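Taurocyamine kinase (Schistosoma mansoni, PDB 4WOD) catalyses the reversible, magnesium-dependent transfer of phosphate from ATP to taurocyamine, giving N-phosphotaurocyamine and ADP. Local coordinates at residues Q353-G358 against V366-Y371; E377-E382 against Y418-I423; K383-K388 against C445-V450; F548-P553 against R562-G567. The protein carries 4 engineered substitutions. One frame throughout, in Å; residues are numbered along the deposited sequence.

Contact 1: residues Q353-G358 against V366-Y371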
loop_
_atom_site.group_PDB
_atom_site.type_symbol
_atom_site.label_atom_id
_atom_site.label_comp_id
_atom_site.label_asym_id
_atom_site.label_seq_id
_atom_site.Cartn_x
_atom_site.Cartn_y
_atom_site.Cartn_z
ATOM N N GLN A 353 10.649 3.927 18.288
ATOM C CA GLN A 353 11.454 3.140 19.203
ATOM C C GLN A 353 11.218 3.622 20.629
ATOM O O GLN A 353 11.050 2.805 21.531
ATOM C CB GLN A 353 12.953 3.199 18.828
ATOM C CG GLN A 353 13.292 2.441 17.535
ATOM C CD GLN A 353 13.052 0.934 17.634
ATOM O OE1 GLN A 353 12.991 0.371 18.731
ATOM N NE2 GLN A 353 12.907 0.278 16.484
ATOM N N GLU A 354 11.141 4.936 20.822
ATOM C CA GLU A 354 10.917 5.489 22.163
ATOM C C GLU A 354 9.470 5.320 22.680
ATOM O O GLU A 354 9.263 4.909 23.828
ATOM C CB GLU A 354 11.308 6.967 22.190
ATOM C CG GLU A 354 12.800 7.191 21.950
ATOM C CD GLU A 354 13.670 6.468 22.985
ATOM O OE1 GLU A 354 13.366 6.573 24.196
ATOM O OE2 GLU A 354 14.626 5.758 22.586
ATOM N N TYR A 355 8.486 5.623 21.843
ATOM C CA TYR A 355 7.077 5.587 22.262
ATOM C C TYR A 355 6.614 4.165 22.579
ATOM O O TYR A 355 5.672 3.985 23.348
ATOM C CB TYR A 355 6.174 6.191 21.185
ATOM C CG TYR A 355 4.853 6.729 21.690
ATOM C CD1 TYR A 355 4.811 7.870 22.482
ATOM C CD2 TYR A 355 3.650 6.118 21.353
ATOM C CE1 TYR A 355 3.630 8.370 22.939
ATOM C CE2 TYR A 355 2.444 6.623 21.807
ATOM C CZ TYR A 355 2.446 7.753 22.605
ATOM O OH TYR A 355 1.270 8.288 23.062
ATOM N N ASN A 356 7.305 3.161 22.040
ATOM C CA ASN A 356 6.846 1.775 22.176
ATOM C C ASN A 356 7.756 0.929 23.047
ATOM O O ASN A 356 7.638 -0.290 23.078
ATOM C CB ASN A 356 6.686 1.130 20.797
ATOM C CG ASN A 356 5.570 1.786 19.981
ATOM O OD1 ASN A 356 4.391 1.468 20.143
ATOM N ND2 ASN A 356 5.939 2.722 19.124
ATOM N N LYS A 357 8.657 1.591 23.766
ATOM C CA LYS A 357 9.517 0.919 24.737
ATOM C C LYS A 357 8.604 0.211 25.743
ATOM O O LYS A 357 7.695 0.823 26.287
ATOM C CB LYS A 357 10.418 1.931 25.459
ATOM C CG LYS A 357 11.899 1.661 25.378
ATOM C CD LYS A 357 12.677 2.483 26.424
ATOM C CE LYS A 357 12.747 1.727 27.766
ATOM N NZ LYS A 357 13.573 2.397 28.843
ATOM N N GLY A 358 8.804 -1.072 25.963
ATOM C CA GLY A 358 8.043 -1.738 26.998
ATOM C C GLY A 358 6.754 -2.375 26.544
ATOM O O GLY A 358 6.137 -3.131 27.314
ATOM N N VAL A 366 2.993 2.014 17.499
ATOM C CA VAL A 366 2.257 3.169 17.035
ATOM C C VAL A 366 3.093 4.429 17.203
ATOM O O VAL A 366 3.898 4.526 18.135
ATOM C CB VAL A 366 0.902 3.317 17.777
ATOM C CG1 VAL A 366 1.121 3.648 19.266
ATOM C CG2 VAL A 366 -0.013 4.346 17.071
ATOM N N GLU A 367 2.904 5.382 16.294
ATOM C CA GLU A 367 3.558 6.691 16.396
ATOM C C GLU A 367 3.096 7.414 17.674
ATOM O O GLU A 367 1.998 7.140 18.195
ATOM C CB GLU A 367 3.244 7.536 15.161
ATOM C CG GLU A 367 3.671 6.925 13.810
ATOM C CD GLU A 367 2.577 6.099 13.116
ATOM O OE1 GLU A 367 1.791 5.412 13.804
ATOM O OE2 GLU A 367 2.506 6.139 11.871
ATOM N N PRO A 368 3.926 8.339 18.189
ATOM C CA PRO A 368 3.482 9.161 19.321
ATOM C C PRO A 368 2.120 9.819 19.070
ATOM O O PRO A 368 1.836 10.264 17.950
ATOM C CB PRO A 368 4.585 10.216 19.433
ATOM C CG PRO A 368 5.822 9.485 18.996
ATOM C CD PRO A 368 5.328 8.619 17.828
ATOM N N LEU A 369 1.285 9.839 20.105
ATOM C CA LEU A 369 -0.025 10.473 20.036
ATOM C C LEU A 369 0.027 11.892 19.452
ATOM O O LEU A 369 -0.789 12.248 18.604
ATOM C CB LEU A 369 -0.656 10.506 21.422
ATOM C CG LEU A 369 -1.996 11.226 21.540
ATOM C CD1 LEU A 369 -3.030 10.649 20.531
ATOM C CD2 LEU A 369 -2.494 11.134 22.972
ATOM N N THR A 370 0.984 12.702 19.889
ATOM C CA THR A 370 1.029 14.087 19.399
ATOM C C THR A 370 1.416 14.178 17.926
ATOM O O THR A 370 1.043 15.142 17.248
ATOM C CB THR A 370 2.000 14.955 20.208
ATOM O OG1 THR A 370 3.292 14.347 20.192
ATOM C CG2 THR A 370 1.508 15.092 21.642
ATOM N N TYR A 371 2.148 13.181 17.430
ATOM C CA TYR A 371 2.474 13.115 16.000
ATOM C C TYR A 371 1.222 12.809 15.183
ATOM O O TYR A 371 0.945 13.455 14.164
ATOM C CB TYR A 371 3.547 12.055 15.725
ATOM C CG TYR A 371 3.879 11.865 14.249
ATOM C CD1 TYR A 371 4.787 12.707 13.608
ATOM C CD2 TYR A 371 3.308 10.834 13.501
ATOM C CE1 TYR A 371 5.101 12.541 12.266
ATOM C CE2 TYR A 371 3.619 10.656 12.161
ATOM C CZ TYR A 371 4.514 11.516 11.541
ATOM O OH TYR A 371 4.850 11.356 10.199
#
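N356 ND2 is gripped by two carbonyls: it donates to V366 O over 2.9 Å and also meets L352 O in the last turn of helix 331-355. The other end of the same carboxamide is held as well, for V366 N returns a bond of 3.0 Å to N356 OD1, which takes a second one from R402 NH2. One side-chain amide thus reads both the N-H and the C=O of a single residue, an exchange that fixes the amide's rotation and settles which end carries the nitrogen. The fit is not flat, since each donor of this exchange stands out of the plane of the carbonyl it meets.

Next to this polar pair, the Y355 ring lies flat under P368. The CA of P368 stands 3.4 Å from the ring centroid, 2° off the ring normal, a CH-pi contact of almost ideal centring. With CG anti to the backbone N (chi1 -156°), the ring leaves the helix toward the second segment and slides past the proline, whose CB comes within 3.9 Å of Y355 CD1. V366 CG1 adds an apolar touch to Y355 CD2 at 4.1 Å. At the far end, Y355 OH receives a weak bond from L369 N, at 3.3 Å, and a stronger one links it to D399.

The arrangement is a helix-linker-helix junction: P368 is the N-cap residue of helix 369-376, and the contact joins the end of one approximate repeat of this duplicated phosphagen kinase to the start of the next.

Contact 2: residues E377-E382 against Y418-I423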
loop_
_atom_site.group_PDB
_atom_site.type_symbol
_atom_site.label_atom_id
_atom_site.label_comp_id
_atom_site.label_asym_id
_atom_site.label_seq_id
_atom_site.Cartn_x
_atom_site.Cartn_y
_atom_site.Cartn_z
ATOM N N GLU A 377 -5.139 16.783 11.988
ATOM C CA GLU A 377 -5.590 18.157 11.768
ATOM C C GLU A 377 -6.222 18.363 10.391
ATOM O O GLU A 377 -6.976 19.310 10.191
ATOM C CB GLU A 377 -4.427 19.132 11.963
ATOM C CG GLU A 377 -3.944 19.138 13.393
ATOM C CD GLU A 377 -3.056 20.319 13.713
ATOM O OE1 GLU A 377 -2.753 21.118 12.797
ATOM O OE2 GLU A 377 -2.651 20.432 14.887
ATOM N N GLY A 378 -5.932 17.462 9.456
ATOM C CA GLY A 378 -6.523 17.517 8.133
ATOM C C GLY A 378 -7.963 17.033 8.099
ATOM O O GLY A 378 -8.637 17.135 7.071
ATOM N N ALA A 379 -8.442 16.491 9.215
ATOM C CA ALA A 379 -9.826 16.042 9.285
ATOM C C ALA A 379 -10.720 17.203 9.687
ATOM O O ALA A 379 -10.300 18.103 10.408
ATOM C CB ALA A 379 -9.973 14.887 10.267
ATOM N N SER A 380 -11.955 17.195 9.220
ATOM C CA SER A 380 -12.877 18.239 9.632
ATOM C C SER A 380 -13.240 18.068 11.088
ATOM O O SER A 380 -13.789 17.036 11.474
ATOM C CB SER A 380 -14.146 18.223 8.789
ATOM O OG SER A 380 -15.138 19.032 9.400
ATOM N N ILE A 381 -12.959 19.083 11.898
ATOM C CA ILE A 381 -13.312 19.034 13.309
ATOM C C ILE A 381 -14.830 19.116 13.490
ATOM O O ILE A 381 -15.337 19.053 14.611
ATOM C CB ILE A 381 -12.621 20.166 14.100
ATOM C CG1 ILE A 381 -12.466 19.776 15.569
ATOM C CG2 ILE A 381 -13.371 21.489 13.935
ATOM C CD1 ILE A 381 -11.519 20.663 16.335
ATOM N N GLU A 382 -15.548 19.240 12.376
ATOM C CA GLU A 382 -17.000 19.355 12.395
ATOM C C GLU A 382 -17.689 18.025 12.101
ATOM O O GLU A 382 -18.785 17.776 12.597
ATOM C CB GLU A 382 -17.475 20.408 11.383
ATOM C CG GLU A 382 -17.027 21.850 11.676
ATOM C CD GLU A 382 -15.659 22.198 11.082
ATOM O OE1 GLU A 382 -15.021 21.311 10.473
ATOM O OE2 GLU A 382 -15.226 23.367 11.218
ATOM N N TYR A 418 -4.356 9.016 9.350
ATOM C CA TYR A 418 -3.898 8.740 7.994
ATOM C C TYR A 418 -4.997 8.679 6.937
ATOM O O TYR A 418 -4.701 8.614 5.735
ATOM C CB TYR A 418 -3.128 7.433 7.960
ATOM C CG TYR A 418 -1.730 7.528 8.516
ATOM C CD1 TYR A 418 -0.725 8.168 7.798
ATOM C CD2 TYR A 418 -1.408 6.956 9.747
ATOM C CE1 TYR A 418 0.569 8.252 8.295
ATOM C CE2 TYR A 418 -0.117 7.047 10.253
ATOM C CZ TYR A 418 0.865 7.693 9.517
ATOM O OH TYR A 418 2.158 7.755 10.003
ATOM N N ASN A 419 -6.251 8.664 7.378
ATOM C CA ASN A 419 -7.403 8.743 6.476
ATOM C C ASN A 419 -8.402 9.751 7.008
ATOM O O ASN A 419 -9.334 9.393 7.728
ATOM C CB ASN A 419 -8.061 7.369 6.296
ATOM C CG ASN A 419 -7.079 6.320 5.795
ATOM O OD1 ASN A 419 -6.919 6.128 4.585
ATOM N ND2 ASN A 419 -6.399 5.647 6.726
ATOM N N ASN A 420 -8.203 11.016 6.637
ATOM C CA ASN A 420 -8.917 12.131 7.248
ATOM C C ASN A 420 -10.417 12.154 6.965
ATOM O O ASN A 420 -11.133 12.940 7.555
ATOM C CB ASN A 420 -8.322 13.469 6.782
ATOM C CG ASN A 420 -6.918 13.729 7.317
ATOM O OD1 ASN A 420 -6.195 14.568 6.772
ATOM N ND2 ASN A 420 -6.530 13.035 8.390
ATOM N N ARG A 421 -10.895 11.332 6.032
ATOM C CA ARG A 421 -12.334 11.269 5.790
ATOM C C ARG A 421 -12.994 10.217 6.688
ATOM O O ARG A 421 -14.227 10.146 6.783
ATOM C CB ARG A 421 -12.631 10.974 4.323
ATOM C CG ARG A 421 -12.137 12.053 3.360
ATOM C CD ARG A 421 -12.791 11.877 1.991
ATOM N NE ARG A 421 -12.111 12.624 0.936
ATOM C CZ ARG A 421 -12.481 12.615 -0.344
ATOM N NH1 ARG A 421 -13.527 11.906 -0.738
ATOM N NH2 ARG A 421 -11.805 13.322 -1.232
ATOM N N SER A 422 -12.174 9.405 7.350
ATOM C CA SER A 422 -12.690 8.490 8.372
ATOM C C SER A 422 -13.120 9.285 9.596
ATOM O O SER A 422 -12.362 10.118 10.088
ATOM C CB SER A 422 -11.647 7.448 8.755
ATOM O OG SER A 422 -12.101 6.679 9.862
ATOM N N ILE A 423 -14.328 9.017 10.096
ATOM C CA ILE A 423 -14.911 9.826 11.152
ATOM C C ILE A 423 -14.920 9.174 12.550
ATOM O O ILE A 423 -15.149 9.858 13.536
ATOM C CB ILE A 423 -16.376 10.236 10.793
ATOM C CG1 ILE A 423 -17.314 9.022 10.793
ATOM C CG2 ILE A 423 -16.425 10.939 9.439
ATOM C CD1 ILE A 423 -18.766 9.366 10.572
HETATM O O HOH W 1 -13.067 14.947 7.916
#
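The carboxamide of N420 lies face to face with the peptide group joining G378 to A379, the two planes only about 20° apart. Over that face, G378 C sits 3.6 Å from N420 CG, and A379 N is 3.7 Å from the same carbon. The oxygen end of the amide lies toward G378 CA, which is 3.3 Å from N420 OD1. At the nitrogen end, ND2 turns to the carbonyl of G416 in helix 409-418. The side chain takes this course because CG is anti to the carbonyl carbon (chi1 -69°).

Beside these facing groups, the methyl of A379 packs on the backbone: its CB is 3.5 Å from N420 O. That same oxygen accepts from a water, 2.8 Å away, which in turn accepts from S380 N. N420 belongs to a type I beta turn from N419 to S422, closed by S422 N bonding to N419 O.

The two loops follow helices 369-376 and 409-418 in the N-terminal domain of the second repeat. Their chemistry implies a small contact in which an amide is laid on a peptide group rather than bonded to it, with a water bridging the two backbones and the N420 nitrogen anchored to G416 O in the last turn of the preceding helix.

Contact 3: residues K383-K388 against C445-V450; sequences KCYTRK and CDYHGV
Charge pairing joins K388 to D446 in a salt bridge: K388 NZ lies 2.9 Å from D446 OD2, which accepts with its syn lone pair. The lysine chain is extended and meets the aspartate coming from the opposite direction. OD2 has a second partner in Y389 OH, so this carboxylate oxygen is held by two groups on a partly exposed surface.

The aromatic contacts centre on Y385. D446 lies at the edge of its ring, OD1 coming within 3.6 Å of Y385 CE1, with the carboxylate turned almost perpendicular to the ring. Y447 covers one face: its CD1 is 3.5 Å from Y385 CE2, near the rim. Its CB adds a CH-pi contact, 4.2 Å from the Y385 centroid, and the two rings meet obliquely.

One helix begins and the other finishes in a recognisable way, within the small helical N-terminal domain of the second phosphagen kinase repeat. C384 is the N-cap of helix 385-388, and its SG accepts a weak bond from R387 N. G449, with positive phi, forms a Schellman motif after the last turn of helix 437-448, where V450 N bonds to C445 O.

On the side facing the C-terminal domain, Y447 touches S633, and its side chain comes about 6 Å from that of C631, a predicted active-site residue.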
loop_
_atom_site.group_PDB
_atom_site.type_symbol
_atom_site.label_atom_id
_atom_site.label_comp_id
_atom_site.label_asym_id
_atom_site.label_seq_id
_atom_site.Cartn_x
_atom_site.Cartn_y
_atom_site.Cartn_z
ATOM N N LYS A 383 -17.065 17.178 11.285
ATOM C CA LYS A 383 -17.682 15.898 10.933
ATOM C C LYS A 383 -16.925 14.695 11.488
ATOM O O LYS A 383 -17.465 13.595 11.561
ATOM C CB LYS A 383 -17.808 15.748 9.411
ATOM C CG LYS A 383 -17.710 17.036 8.621
ATOM C CD LYS A 383 -17.702 16.746 7.129
ATOM C CE LYS A 383 -16.815 17.724 6.379
ATOM N NZ LYS A 383 -16.772 17.399 4.927
ATOM N N CYS A 384 -15.672 14.902 11.871
ATOM C CA CYS A 384 -14.821 13.803 12.303
ATOM C C CYS A 384 -14.810 13.683 13.822
ATOM O O CYS A 384 -14.145 14.459 14.514
ATOM C CB CYS A 384 -13.397 13.993 11.778
ATOM S SG CYS A 384 -12.248 12.707 12.257
ATOM N N TYR A 385 -15.542 12.697 14.336
ATOM C CA TYR A 385 -15.645 12.481 15.783
ATOM C C TYR A 385 -14.280 12.279 16.429
ATOM O O TYR A 385 -14.025 12.784 17.528
ATOM C CB TYR A 385 -16.531 11.272 16.080
ATOM C CG TYR A 385 -17.963 11.439 15.627
ATOM C CD1 TYR A 385 -18.914 11.990 16.467
ATOM C CD2 TYR A 385 -18.360 11.032 14.359
ATOM C CE1 TYR A 385 -20.232 12.135 16.062
ATOM C CE2 TYR A 385 -19.674 11.176 13.937
ATOM C CZ TYR A 385 -20.603 11.735 14.794
ATOM O OH TYR A 385 -21.907 11.881 14.390
ATOM N N THR A 386 -13.421 11.541 15.728
ATOM C CA THR A 386 -12.105 11.165 16.222
ATOM C C THR A 386 -11.292 12.403 16.605
ATOM O O THR A 386 -10.623 12.427 17.641
ATOM C CB THR A 386 -11.334 10.333 15.160
ATOM O OG1 THR A 386 -12.148 9.219 14.727
ATOM C CG2 THR A 386 -9.999 9.840 15.706
ATOM N N ARG A 387 -11.374 13.432 15.765
ATOM C CA ARG A 387 -10.693 14.706 16.019
ATOM C C ARG A 387 -11.425 15.615 17.004
ATOM O O ARG A 387 -10.807 16.251 17.858
ATOM C CB ARG A 387 -10.491 15.465 14.706
ATOM C CG ARG A 387 -9.870 16.816 14.919
ATOM C CD ARG A 387 -9.394 17.455 13.635
ATOM N NE ARG A 387 -8.580 18.623 13.945
ATOM C CZ ARG A 387 -8.741 19.822 13.387
ATOM N NH1 ARG A 387 -9.683 20.014 12.476
ATOM N NH2 ARG A 387 -7.959 20.828 13.743
ATOM N N LYS A 388 -12.745 15.675 16.882
ATOM C CA LYS A 388 -13.547 16.596 17.681
ATOM C C LYS A 388 -13.323 16.419 19.189
ATOM O O LYS A 388 -13.301 17.399 19.940
ATOM C CB LYS A 388 -15.031 16.415 17.338
ATOM C CG LYS A 388 -15.960 17.395 18.009
ATOM C CD LYS A 388 -17.378 17.155 17.537
ATOM C CE LYS A 388 -18.379 17.944 18.349
ATOM N NZ LYS A 388 -19.758 17.688 17.850
ATOM N N CYS A 445 -21.656 9.158 22.914
ATOM C CA CYS A 445 -22.859 9.938 23.161
ATOM C C CYS A 445 -23.243 10.810 21.968
ATOM O O CYS A 445 -24.408 10.849 21.572
ATOM C CB CYS A 445 -22.660 10.803 24.398
ATOM S SG CYS A 445 -22.777 9.869 25.939
ATOM N N ASP A 446 -22.250 11.498 21.409
ATOM C CA ASP A 446 -22.422 12.319 20.205
ATOM C C ASP A 446 -22.853 11.482 18.996
ATOM O O ASP A 446 -23.886 11.759 18.382
ATOM C CB ASP A 446 -21.118 13.056 19.887
ATOM C CG ASP A 446 -21.310 14.245 18.943
ATOM O OD1 ASP A 446 -22.296 14.271 18.174
ATOM O OD2 ASP A 446 -20.449 15.154 18.971
ATOM N N TYR A 447 -22.070 10.459 18.661
ATOM C CA TYR A 447 -22.366 9.623 17.491
ATOM C C TYR A 447 -23.764 8.994 17.557
ATOM O O TYR A 447 -24.526 9.059 16.595
ATOM C CB TYR A 447 -21.304 8.516 17.339
ATOM C CG TYR A 447 -21.414 7.695 16.065
ATOM C CD1 TYR A 447 -20.620 7.984 14.959
ATOM C CD2 TYR A 447 -22.309 6.633 15.965
ATOM C CE1 TYR A 447 -20.716 7.243 13.780
ATOM C CE2 TYR A 447 -22.409 5.886 14.792
ATOM C CZ TYR A 447 -21.605 6.192 13.712
ATOM O OH TYR A 447 -21.695 5.457 12.552
ATOM N N HIS A 448 -24.096 8.376 18.689
ATOM C CA HIS A 448 -25.372 7.667 18.820
ATOM C C HIS A 448 -26.543 8.530 19.317
ATOM O O HIS A 448 -27.650 8.024 19.494
ATOM C CB HIS A 448 -25.184 6.464 19.741
ATOM C CG HIS A 448 -24.182 5.486 19.220
ATOM N ND1 HIS A 448 -24.496 4.541 18.269
ATOM C CD2 HIS A 448 -22.858 5.349 19.469
ATOM C CE1 HIS A 448 -23.410 3.850 17.966
ATOM N NE2 HIS A 448 -22.406 4.310 18.689
ATOM N N GLY A 449 -26.303 9.822 19.522
ATOM C CA GLY A 449 -27.335 10.724 20.016
ATOM C C GLY A 449 -27.927 10.332 21.365
ATOM O O GLY A 449 -29.154 10.317 21.542
ATOM N N VAL A 450 -27.060 10.013 22.320
ATOM C CA VAL A 450 -27.500 9.581 23.640
ATOM C C VAL A 450 -26.777 10.355 24.728
ATOM O O VAL A 450 -26.124 11.376 24.460
ATOM C CB VAL A 450 -27.277 8.073 23.866
ATOM C CG1 VAL A 450 -28.044 7.260 22.826
ATOM C CG2 VAL A 450 -25.799 7.729 23.831
#

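Contact 4: residues F548-P553 against R562-G567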
loop_
_atom_site.group_PDB
_atom_site.type_symbol
_atom_site.label_atom_id
_atom_site.label_comp_id
_atom_site.label_asym_id
_atom_site.label_seq_id
_atom_site.Cartn_x
_atom_site.Cartn_y
_atom_site.Cartn_z
ATOM N N PHE A 548 -12.816 -11.294 1.355
ATOM C CA PHE A 548 -12.132 -10.927 2.570
ATOM C C PHE A 548 -10.718 -10.589 2.111
ATOM O O PHE A 548 -9.829 -11.441 2.087
ATOM C CB PHE A 548 -12.214 -12.073 3.595
ATOM C CG PHE A 548 -11.725 -11.714 4.983
ATOM C CD1 PHE A 548 -11.149 -10.487 5.247
ATOM C CD2 PHE A 548 -11.902 -12.606 6.036
ATOM C CE1 PHE A 548 -10.710 -10.175 6.510
ATOM C CE2 PHE A 548 -11.474 -12.289 7.310
ATOM C CZ PHE A 548 -10.874 -11.068 7.539
ATOM N N LYS A 549 -10.557 -9.343 1.680
ATOM C CA LYS A 549 -9.297 -8.860 1.141
ATOM C C LYS A 549 -8.667 -7.826 2.071
ATOM O O LYS A 549 -9.354 -7.193 2.867
ATOM C CB LYS A 549 -9.508 -8.250 -0.248
ATOM C CG LYS A 549 -10.533 -8.983 -1.095
ATOM C CD LYS A 549 -10.779 -8.267 -2.416
ATOM C CE LYS A 549 -9.504 -8.136 -3.230
ATOM N NZ LYS A 549 -9.768 -8.362 -4.680
ATOM N N ASN A 550 -7.360 -7.645 1.954
ATOM C CA ASN A 550 -6.682 -6.606 2.711
ATOM C C ASN A 550 -6.575 -5.343 1.877
ATOM O O ASN A 550 -5.480 -4.900 1.562
ATOM C CB ASN A 550 -5.293 -7.083 3.162
ATOM C CG ASN A 550 -4.422 -7.558 2.004
ATOM O OD1 ASN A 550 -4.885 -7.694 0.870
ATOM N ND2 ASN A 550 -3.152 -7.813 2.292
ATOM N N ASP A 551 -7.716 -4.764 1.516
ATOM C CA ASP A 551 -7.722 -3.638 0.584
ATOM C C ASP A 551 -8.419 -2.361 1.072
ATOM O O ASP A 551 -8.556 -1.421 0.296
ATOM C CB ASP A 551 -8.376 -4.064 -0.727
ATOM C CG ASP A 551 -9.852 -4.361 -0.560
ATOM O OD1 ASP A 551 -10.283 -4.604 0.592
ATOM O OD2 ASP A 551 -10.582 -4.356 -1.577
ATOM N N ASP A 552 -8.867 -2.316 2.327
ATOM C CA ASP A 552 -9.441 -1.089 2.887
ATOM C C ASP A 552 -8.390 -0.296 3.666
ATOM O O ASP A 552 -7.871 -0.783 4.664
ATOM C CB ASP A 552 -10.617 -1.408 3.800
ATOM C CG ASP A 552 -11.232 -0.159 4.432
ATOM O OD1 ASP A 552 -10.861 0.971 4.061
ATOM O OD2 ASP A 552 -12.105 -0.302 5.298
ATOM N N PRO A 553 -8.079 0.933 3.212
ATOM C CA PRO A 553 -6.987 1.699 3.831
ATOM C C PRO A 553 -7.256 2.065 5.279
ATOM O O PRO A 553 -6.314 2.155 6.070
ATOM C CB PRO A 553 -6.902 2.965 2.961
ATOM C CG PRO A 553 -8.217 3.055 2.273
ATOM C CD PRO A 553 -8.650 1.634 2.050
ATOM N N ARG A 562 -2.557 -6.717 9.602
ATOM C CA ARG A 562 -1.239 -7.167 10.007
ATOM C C ARG A 562 -1.156 -8.701 10.085
ATOM O O ARG A 562 -2.149 -9.366 10.374
ATOM C CB ARG A 562 -0.874 -6.548 11.353
ATOM C CG ARG A 562 -0.451 -5.070 11.306
ATOM C CD ARG A 562 -0.230 -4.566 12.754
ATOM N NE ARG A 562 -1.254 -5.148 13.599
ATOM C CZ ARG A 562 -1.049 -5.994 14.599
ATOM N NH1 ARG A 562 0.172 -6.355 14.992
ATOM N NH2 ARG A 562 -2.096 -6.461 15.224
ATOM N N ASP A 563 0.041 -9.243 9.841
ATOM C CA ASP A 563 0.315 -10.688 9.850
ATOM C C ASP A 563 -0.660 -11.475 8.969
ATOM O O ASP A 563 -1.155 -12.550 9.334
ATOM C CB ASP A 563 0.304 -11.221 11.280
ATOM C CG ASP A 563 1.380 -10.589 12.121
ATOM O OD1 ASP A 563 2.559 -10.687 11.704
ATOM O OD2 ASP A 563 1.054 -9.985 13.172
ATOM N N TRP A 564 -0.876 -10.924 7.785
ATOM C CA TRP A 564 -1.836 -11.430 6.815
ATOM C C TRP A 564 -1.405 -12.782 6.237
ATOM O O TRP A 564 -0.213 -13.005 5.959
ATOM C CB TRP A 564 -2.008 -10.387 5.716
ATOM C CG TRP A 564 -3.096 -10.678 4.752
ATOM C CD1 TRP A 564 -2.960 -11.154 3.481
ATOM C CD2 TRP A 564 -4.500 -10.514 4.976
ATOM N NE1 TRP A 564 -4.198 -11.299 2.902
ATOM C CE2 TRP A 564 -5.158 -10.910 3.797
ATOM C CE3 TRP A 564 -5.263 -10.077 6.059
ATOM C CZ2 TRP A 564 -6.542 -10.874 3.670
ATOM C CZ3 TRP A 564 -6.639 -10.046 5.933
ATOM C CH2 TRP A 564 -7.264 -10.437 4.742
ATOM N N PRO A 565 -2.360 -13.713 6.085
ATOM C CA PRO A 565 -3.774 -13.625 6.459
ATOM C C PRO A 565 -4.088 -14.499 7.671
ATOM O O PRO A 565 -5.160 -15.104 7.728
ATOM C CB PRO A 565 -4.472 -14.176 5.215
ATOM C CG PRO A 565 -3.487 -15.250 4.710
ATOM C CD PRO A 565 -2.108 -14.960 5.348
ATOM N N VAL A 566 -3.155 -14.580 8.616
ATOM C CA VAL A 566 -3.239 -15.546 9.705
ATOM C C VAL A 566 -4.454 -15.305 10.602
ATOM O O VAL A 566 -4.749 -14.171 10.976
ATOM C CB VAL A 566 -1.941 -15.519 10.550
ATOM C CG1 VAL A 566 -2.021 -16.500 11.700
ATOM C CG2 VAL A 566 -0.758 -15.858 9.671
ATOM N N GLY A 567 -5.151 -16.384 10.940
ATOM C CA GLY A 567 -6.309 -16.331 11.813
ATOM C C GLY A 567 -7.583 -15.751 11.216
ATOM O O GLY A 567 -8.573 -15.574 11.941
#
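The two irregular segments come no closer than 8.0 Å between N550 CA and W564 CA, so the W564 side chain has to span the gap, meeting both side chains and backbone of 548-550. Both belong to the catalytic C-terminal domain of the second phosphagen kinase repeat, flanking the short helix 553-558 just before strand 569-573 of its antiparallel sheet.

A chi1 of -172° swings the indole of W564 away from its own backbone N and across to the other loop. One face is covered by N550: CB stands over the six-membered ring, 3.8 Å from its centroid, and the carboxamide continues the stack over the pyrrole half, its plane only 13° from that of the ring, with ND2 at 3.6 Å from W564 CD1. P565 CB lies against the opposite face.

The distal edge of W564 points toward the face of F548 in an offset edge-to-face pair, CH2 approaching F548 CE1 at 3.9 Å with the planes 75° apart. F548 also meets the ring of W581. At the same edge F548 O lies in the indole plane, 3.7 Å from W564 CZ2. That carbon also lies 3.7 Å from N550 N, an amide nitrogen buried here for which no hydrogen-bond partner is found.

Overall arrangement
Followed from the N terminus, the chain leaves the first repeat through helix 331-355, and contact 1 closes the short link to helix 369-376 of the second, with seven residues between its segments. Contacts 2 and 3 come next and cross, their segments alternating along the chain: 377-382 pairs with 418-423, while 383-388 pairs with 445-450, so both long loops share one helical domain. They join directly through the I423 and T386 backbones. A bond from E367 to Y418 links contact 1 to contact 2. Contact 4 lies farther on, in the catalytic domain, closing the eight residues around helix 553-558, and N419 of contact 2 packs against its P553, one point at which the two domains of the second repeat touch.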